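Local coordinates for extracellular solute-binding protein, family 1 (Bifidobacterium longum subsp. infantis, PDB 6FTH), which probably captures human milk oligosaccharides outside the cell and hands them to an ABC transporter for uptake, at residues M155-V169 and K308-P320. Residues are numbered along the deposited sequence; the frame is centred on the assembly and turned at random.
Sequences MFINKTWLDKLGLQV and KDQYIPIPVPSAP
Asn158 CG sits 4.0 Å above one face of the Tyr311 ring, offset toward the rim, the amide plane turned 56° from the ring; the same amide puts ND2 over a face of the Trp161 indole, whose edge carries a water in plane. Phe156 turns a ring edge to the backbone between Ile312 and Pro313. These groups sit where strand 311-313 forms the outer antiparallel strand of a mixed sheet in one lobe of this periplasmic-binding-protein fold, beside strand 154-158, and they illustrate how a strand edge and a helix start can be fastened together. Ile157 and Ile312 form the hydrogen-bonded pair, N to O in both directions, and Ile314 N adds a 2.9 Å bond to Met155 O. On the face of Ile157 and Ile312, Ile157 CG2 meets Ile314 CG2 at 3.6 Å, and Val169 CG1 packs on the same methyl. Asn158 is also the N-cap of helix 159-165: with CG anti to the backbone N (chi1 -169°), OD1 accepts at 2.8 Å from Trp161 N, which comes from above the carbonyl plane. Replacing Asn158 with an alanine removes both amide atoms, which is likely to leave the Trp161 N-H without its cap and Gln310 OE1 without its amide donor. Tyr311 OH is hydrogen-bonded to Thr292 O and takes a weak hydrogen bond from Asn158 ND2. The water links Trp161 NE1 to Gln310 OE1, which ND2 of Asn158 reaches at 3.0 Å along a nearly straight N-H (173°).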
loop_
_atom_site.group_PDB
_atom_site.type_symbol
_atom_site.label_atom_id
_atom_site.label_comp_id
_atom_site.label_asym_id
_atom_site.label_seq_id
_atom_site.Cartn_x
_atom_site.Cartn_y
_atom_site.Cartn_z
ATOM N N MET A 155 5.362 -4.381 -12.417
ATOM C CA MET A 155 5.844 -3.802 -13.663
ATOM C C MET A 155 5.159 -4.546 -14.799
ATOM O O MET A 155 5.306 -5.765 -14.919
ATOM C CB MET A 155 7.362 -3.965 -13.759
ATOM C CG MET A 155 7.980 -3.345 -14.987
ATOM S SD MET A 155 9.770 -3.571 -14.943
ATOM C CE MET A 155 10.297 -2.613 -16.372
ATOM N N PHE A 156 4.420 -3.818 -15.628
ATOM C CA PHE A 156 3.682 -4.398 -16.745
ATOM C C PHE A 156 4.354 -4.077 -18.074
ATOM O O PHE A 156 4.945 -3.006 -18.255
ATOM C CB PHE A 156 2.248 -3.865 -16.765
ATOM C CG PHE A 156 1.477 -4.173 -15.514
ATOM C CD1 PHE A 156 1.315 -5.477 -15.097
ATOM C CD2 PHE A 156 0.934 -3.157 -14.743
ATOM C CE1 PHE A 156 0.597 -5.773 -13.930
ATOM C CE2 PHE A 156 0.225 -3.445 -13.581
ATOM C CZ PHE A 156 0.076 -4.757 -13.166
ATOM N N ILE A 157 4.232 -5.005 -19.023
ATOM C CA ILE A 157 4.687 -4.771 -20.389
ATOM C C ILE A 157 3.619 -5.248 -21.363
ATOM O O ILE A 157 2.858 -6.180 -21.073
ATOM C CB ILE A 157 6.050 -5.426 -20.662
ATOM C CG1 ILE A 157 6.688 -4.905 -21.952
ATOM C CG2 ILE A 157 5.950 -6.921 -20.687
ATOM C CD1 ILE A 157 8.176 -5.097 -21.940
ATOM N N ASN A 158 3.560 -4.587 -22.521
ATOM C CA ASN A 158 2.640 -4.960 -23.595
ATOM C C ASN A 158 3.246 -6.150 -24.326
ATOM O O ASN A 158 4.138 -6.002 -25.169
ATOM C CB ASN A 158 2.355 -3.792 -24.530
ATOM C CG ASN A 158 1.218 -4.119 -25.455
ATOM O OD1 ASN A 158 1.175 -5.232 -25.991
ATOM N ND2 ASN A 158 0.261 -3.223 -25.563
ATOM N N LYS A 159 2.791 -7.348 -23.938
ATOM C CA LYS A 159 3.245 -8.588 -24.538
ATOM C C LYS A 159 2.780 -8.717 -25.994
ATOM O O LYS A 159 3.482 -9.327 -26.812
ATOM C CB LYS A 159 2.741 -9.767 -23.691
ATOM C CG LYS A 159 3.261 -11.147 -24.123
ATOM C CD LYS A 159 4.778 -11.235 -24.120
ATOM C CE LYS A 159 5.290 -12.665 -24.073
ATOM N NZ LYS A 159 4.698 -13.506 -25.175
ATOM N N THR A 160 1.605 -8.178 -26.328
ATOM C CA THR A 160 1.173 -8.179 -27.725
ATOM C C THR A 160 2.187 -7.443 -28.589
ATOM O O THR A 160 2.538 -7.900 -29.680
ATOM C CB THR A 160 -0.199 -7.525 -27.837
ATOM O OG1 THR A 160 -1.151 -8.321 -27.123
ATOM C CG2 THR A 160 -0.640 -7.389 -29.307
ATOM N N TRP A 161 2.701 -6.321 -28.093
ATOM C CA TRP A 161 3.728 -5.588 -28.831
ATOM C C TRP A 161 5.024 -6.384 -28.931
ATOM O O TRP A 161 5.654 -6.433 -29.997
ATOM C CB TRP A 161 3.991 -4.256 -28.152
ATOM C CG TRP A 161 2.921 -3.219 -28.227
ATOM C CD1 TRP A 161 1.665 -3.336 -28.787
ATOM C CD2 TRP A 161 3.020 -1.871 -27.762
ATOM N NE1 TRP A 161 0.997 -2.151 -28.674
ATOM C CE2 TRP A 161 1.796 -1.231 -28.053
ATOM C CE3 TRP A 161 4.023 -1.148 -27.117
ATOM C CZ2 TRP A 161 1.548 0.094 -27.721
ATOM C CZ3 TRP A 161 3.789 0.172 -26.789
ATOM C CH2 TRP A 161 2.557 0.786 -27.089
ATOM N N LEU A 162 5.472 -6.991 -27.826
ATOM C CA LEU A 162 6.672 -7.809 -27.890
ATOM C C LEU A 162 6.517 -8.883 -28.955
ATOM O O LEU A 162 7.427 -9.116 -29.757
ATOM C CB LEU A 162 6.942 -8.484 -26.546
ATOM C CG LEU A 162 7.324 -7.550 -25.375
ATOM C CD1 LEU A 162 7.419 -8.404 -24.118
ATOM C CD2 LEU A 162 8.609 -6.801 -25.606
ATOM N N ASP A 163 5.359 -9.542 -28.968
ATOM C CA ASP A 163 5.124 -10.656 -29.883
ATOM C C ASP A 163 5.119 -10.187 -31.332
ATOM O O ASP A 163 5.735 -10.819 -32.203
ATOM C CB ASP A 163 3.783 -11.310 -29.556
ATOM C CG ASP A 163 3.828 -12.168 -28.290
ATOM O OD1 ASP A 163 4.918 -12.417 -27.753
ATOM O OD2 ASP A 163 2.738 -12.594 -27.855
ATOM N N LYS A 164 4.425 -9.082 -31.602
ATOM C CA LYS A 164 4.339 -8.534 -32.957
ATOM C C LYS A 164 5.699 -8.122 -33.495
ATOM O O LYS A 164 5.949 -8.231 -34.703
ATOM C CB LYS A 164 3.387 -7.336 -32.970
ATOM C CG LYS A 164 1.909 -7.764 -32.950
ATOM C CD LYS A 164 0.937 -6.598 -33.090
ATOM C CE LYS A 164 -0.502 -7.118 -33.151
ATOM N NZ LYS A 164 -1.492 -6.022 -33.231
ATOM N N LEU A 165 6.591 -7.655 -32.627
ATOM C CA LEU A 165 7.905 -7.187 -33.053
ATOM C C LEU A 165 8.976 -8.256 -32.971
ATOM O O LEU A 165 10.117 -8.004 -33.364
ATOM C CB LEU A 165 8.326 -5.978 -32.209
ATOM C CG LEU A 165 7.405 -4.766 -32.292
ATOM C CD1 LEU A 165 7.976 -3.632 -31.441
ATOM C CD2 LEU A 165 7.229 -4.334 -33.751
ATOM N N GLY A 166 8.647 -9.443 -32.478
ATOM C CA GLY A 166 9.639 -10.492 -32.359
ATOM C C GLY A 166 10.685 -10.205 -31.297
ATOM O O GLY A 166 11.881 -10.441 -31.517
ATOM N N LEU A 167 10.244 -9.713 -30.144
ATOM C CA LEU A 167 11.081 -9.408 -28.996
ATOM C C LEU A 167 10.749 -10.336 -27.835
ATOM O O LEU A 167 9.598 -10.723 -27.636
ATOM C CB LEU A 167 10.835 -7.981 -28.541
ATOM C CG LEU A 167 11.152 -6.909 -29.580
ATOM C CD1 LEU A 167 10.521 -5.603 -29.161
ATOM C CD2 LEU A 167 12.628 -6.752 -29.745
ATOM N N GLN A 168 11.776 -10.686 -27.069
ATOM C CA GLN A 168 11.586 -11.410 -25.824
ATOM C C GLN A 168 11.369 -10.425 -24.681
ATOM O O GLN A 168 11.724 -9.251 -24.762
ATOM C CB GLN A 168 12.809 -12.270 -25.535
ATOM C CG GLN A 168 13.002 -13.387 -26.560
ATOM C CD GLN A 168 14.140 -14.320 -26.203
ATOM O OE1 GLN A 168 14.714 -14.234 -25.118
ATOM N NE2 GLN A 168 14.477 -15.214 -27.121
ATOM N N VAL A 169 10.778 -10.926 -23.605
ATOM C CA VAL A 169 10.673 -10.117 -22.382
ATOM C C VAL A 169 12.077 -9.709 -21.941
ATOM O O VAL A 169 12.975 -10.571 -21.854
ATOM C CB VAL A 169 9.959 -10.918 -21.284
ATOM C CG1 VAL A 169 10.120 -10.222 -19.934
ATOM C CG2 VAL A 169 8.504 -11.055 -21.632
ATOM N N LYS A 308 -6.433 -4.828 -21.148
ATOM C CA LYS A 308 -5.601 -5.607 -20.230
ATOM C C LYS A 308 -5.068 -6.894 -20.836
ATOM O O LYS A 308 -4.010 -7.377 -20.410
ATOM C CB LYS A 308 -6.365 -5.924 -18.944
ATOM C CG LYS A 308 -7.573 -6.795 -19.101
ATOM C CD LYS A 308 -8.345 -6.826 -17.777
ATOM C CE LYS A 308 -9.592 -7.716 -17.852
ATOM N NZ LYS A 308 -10.335 -7.719 -16.535
ATOM N N ASP A 309 -5.780 -7.511 -21.788
ATOM C CA ASP A 309 -5.262 -8.794 -22.250
ATOM C C ASP A 309 -3.995 -8.651 -23.100
ATOM O O ASP A 309 -3.381 -9.665 -23.423
ATOM C CB ASP A 309 -6.312 -9.654 -22.974
ATOM C CG ASP A 309 -7.494 -10.065 -22.070
ATOM O OD1 ASP A 309 -7.301 -10.405 -20.872
ATOM O OD2 ASP A 309 -8.633 -10.063 -22.581
ATOM N N GLN A 310 -3.561 -7.424 -23.413
ATOM C CA GLN A 310 -2.277 -7.218 -24.083
ATOM C C GLN A 310 -1.105 -7.178 -23.107
ATOM O O GLN A 310 0.041 -7.186 -23.560
ATOM C CB GLN A 310 -2.261 -5.907 -24.883
ATOM C CG GLN A 310 -3.380 -5.779 -25.918
ATOM C CD GLN A 310 -3.253 -4.548 -26.814
ATOM O OE1 GLN A 310 -2.148 -4.067 -27.107
ATOM N NE2 GLN A 310 -4.396 -4.034 -27.265
ATOM N N TYR A 311 -1.362 -7.135 -21.800
ATOM C CA TYR A 311 -0.328 -6.797 -20.824
ATOM C C TYR A 311 -0.083 -7.944 -19.862
ATOM O O TYR A 311 -1.025 -8.626 -19.429
ATOM C CB TYR A 311 -0.687 -5.527 -20.043
ATOM C CG TYR A 311 -0.632 -4.290 -20.894
ATOM C CD1 TYR A 311 -1.719 -3.914 -21.675
ATOM C CD2 TYR A 311 0.510 -3.514 -20.948
ATOM C CE1 TYR A 311 -1.671 -2.776 -22.461
ATOM C CE2 TYR A 311 0.568 -2.363 -21.717
ATOM C CZ TYR A 311 -0.525 -2.009 -22.498
ATOM O OH TYR A 311 -0.472 -0.881 -23.298
ATOM N N ILE A 312 1.191 -8.125 -19.508
ATOM C CA ILE A 312 1.581 -9.092 -18.491
ATOM C C ILE A 312 2.468 -8.427 -17.447
ATOM O O ILE A 312 3.165 -7.434 -17.740
ATOM C CB ILE A 312 2.307 -10.304 -19.092
ATOM C CG1 ILE A 312 3.658 -9.893 -19.697
ATOM C CG2 ILE A 312 1.405 -10.970 -20.148
ATOM C CD1 ILE A 312 4.513 -11.051 -20.200
ATOM N N PRO A 313 2.494 -8.956 -16.224
ATOM C CA PRO A 313 3.488 -8.516 -15.244
ATOM C C PRO A 313 4.776 -9.253 -15.543
ATOM O O PRO A 313 4.762 -10.461 -15.803
ATOM C CB PRO A 313 2.898 -8.998 -13.908
ATOM C CG PRO A 313 1.608 -9.787 -14.262
ATOM C CD PRO A 313 1.697 -10.080 -15.721
ATOM N N ILE A 314 5.888 -8.527 -15.508
ATOM C CA ILE A 314 7.191 -9.163 -15.688
ATOM C C ILE A 314 8.105 -8.989 -14.487
ATOM O O ILE A 314 8.075 -7.948 -13.810
ATOM C CB ILE A 314 7.932 -8.652 -16.932
ATOM C CG1 ILE A 314 8.107 -7.139 -16.879
ATOM C CG2 ILE A 314 7.214 -9.126 -18.186
ATOM C CD1 ILE A 314 9.078 -6.604 -17.927
ATOM N N PRO A 315 8.977 -9.957 -14.238
ATOM C CA PRO A 315 10.061 -9.718 -13.284
ATOM C C PRO A 315 10.846 -8.481 -13.709
ATOM O O PRO A 315 10.983 -8.183 -14.903
ATOM C CB PRO A 315 10.912 -10.978 -13.411
ATOM C CG PRO A 315 9.939 -12.046 -13.959
ATOM C CD PRO A 315 9.071 -11.291 -14.871
ATOM N N VAL A 316 11.391 -7.757 -12.740
ATOM C CA VAL A 316 12.086 -6.521 -13.116
ATOM C C VAL A 316 13.399 -6.868 -13.812
ATOM O O VAL A 316 14.097 -7.794 -13.382
ATOM C CB VAL A 316 12.324 -5.632 -11.891
ATOM C CG1 VAL A 316 13.439 -6.181 -10.959
ATOM C CG2 VAL A 316 12.637 -4.179 -12.321
ATOM N N PRO A 317 13.774 -6.180 -14.887
ATOM C CA PRO A 317 15.095 -6.415 -15.485
ATOM C C PRO A 317 16.231 -6.062 -14.531
ATOM O O PRO A 317 16.140 -5.106 -13.749
ATOM C CB PRO A 317 15.089 -5.500 -16.719
ATOM C CG PRO A 317 13.619 -5.412 -17.088
ATOM C CD PRO A 317 12.938 -5.294 -15.728
ATOM N N SER A 318 17.326 -6.842 -14.617
ATOM C CA SER A 318 18.492 -6.655 -13.764
ATOM C C SER A 318 19.326 -5.465 -14.226
ATOM O O SER A 318 19.538 -5.263 -15.422
ATOM C CB SER A 318 19.376 -7.906 -13.795
ATOM O OG SER A 318 18.690 -9.074 -13.399
ATOM N N ALA A 319 19.842 -4.709 -13.265
ATOM C CA ALA A 319 20.779 -3.643 -13.559
ATOM C C ALA A 319 22.152 -4.242 -13.863
ATOM O O ALA A 319 22.468 -5.351 -13.428
ATOM C CB ALA A 319 20.892 -2.737 -12.346
ATOM N N PRO A 320 23.001 -3.514 -14.577
ATOM C CA PRO A 320 24.362 -4.001 -14.834
ATOM C C PRO A 320 25.083 -4.376 -13.542
ATOM O O PRO A 320 25.048 -3.641 -12.550
ATOM C CB PRO A 320 25.037 -2.804 -15.518
ATOM C CG PRO A 320 23.944 -1.941 -16.003
ATOM C CD PRO A 320 22.755 -2.176 -15.133
HETATM O O HOH W 1 -1.720 -2.707 -29.416
#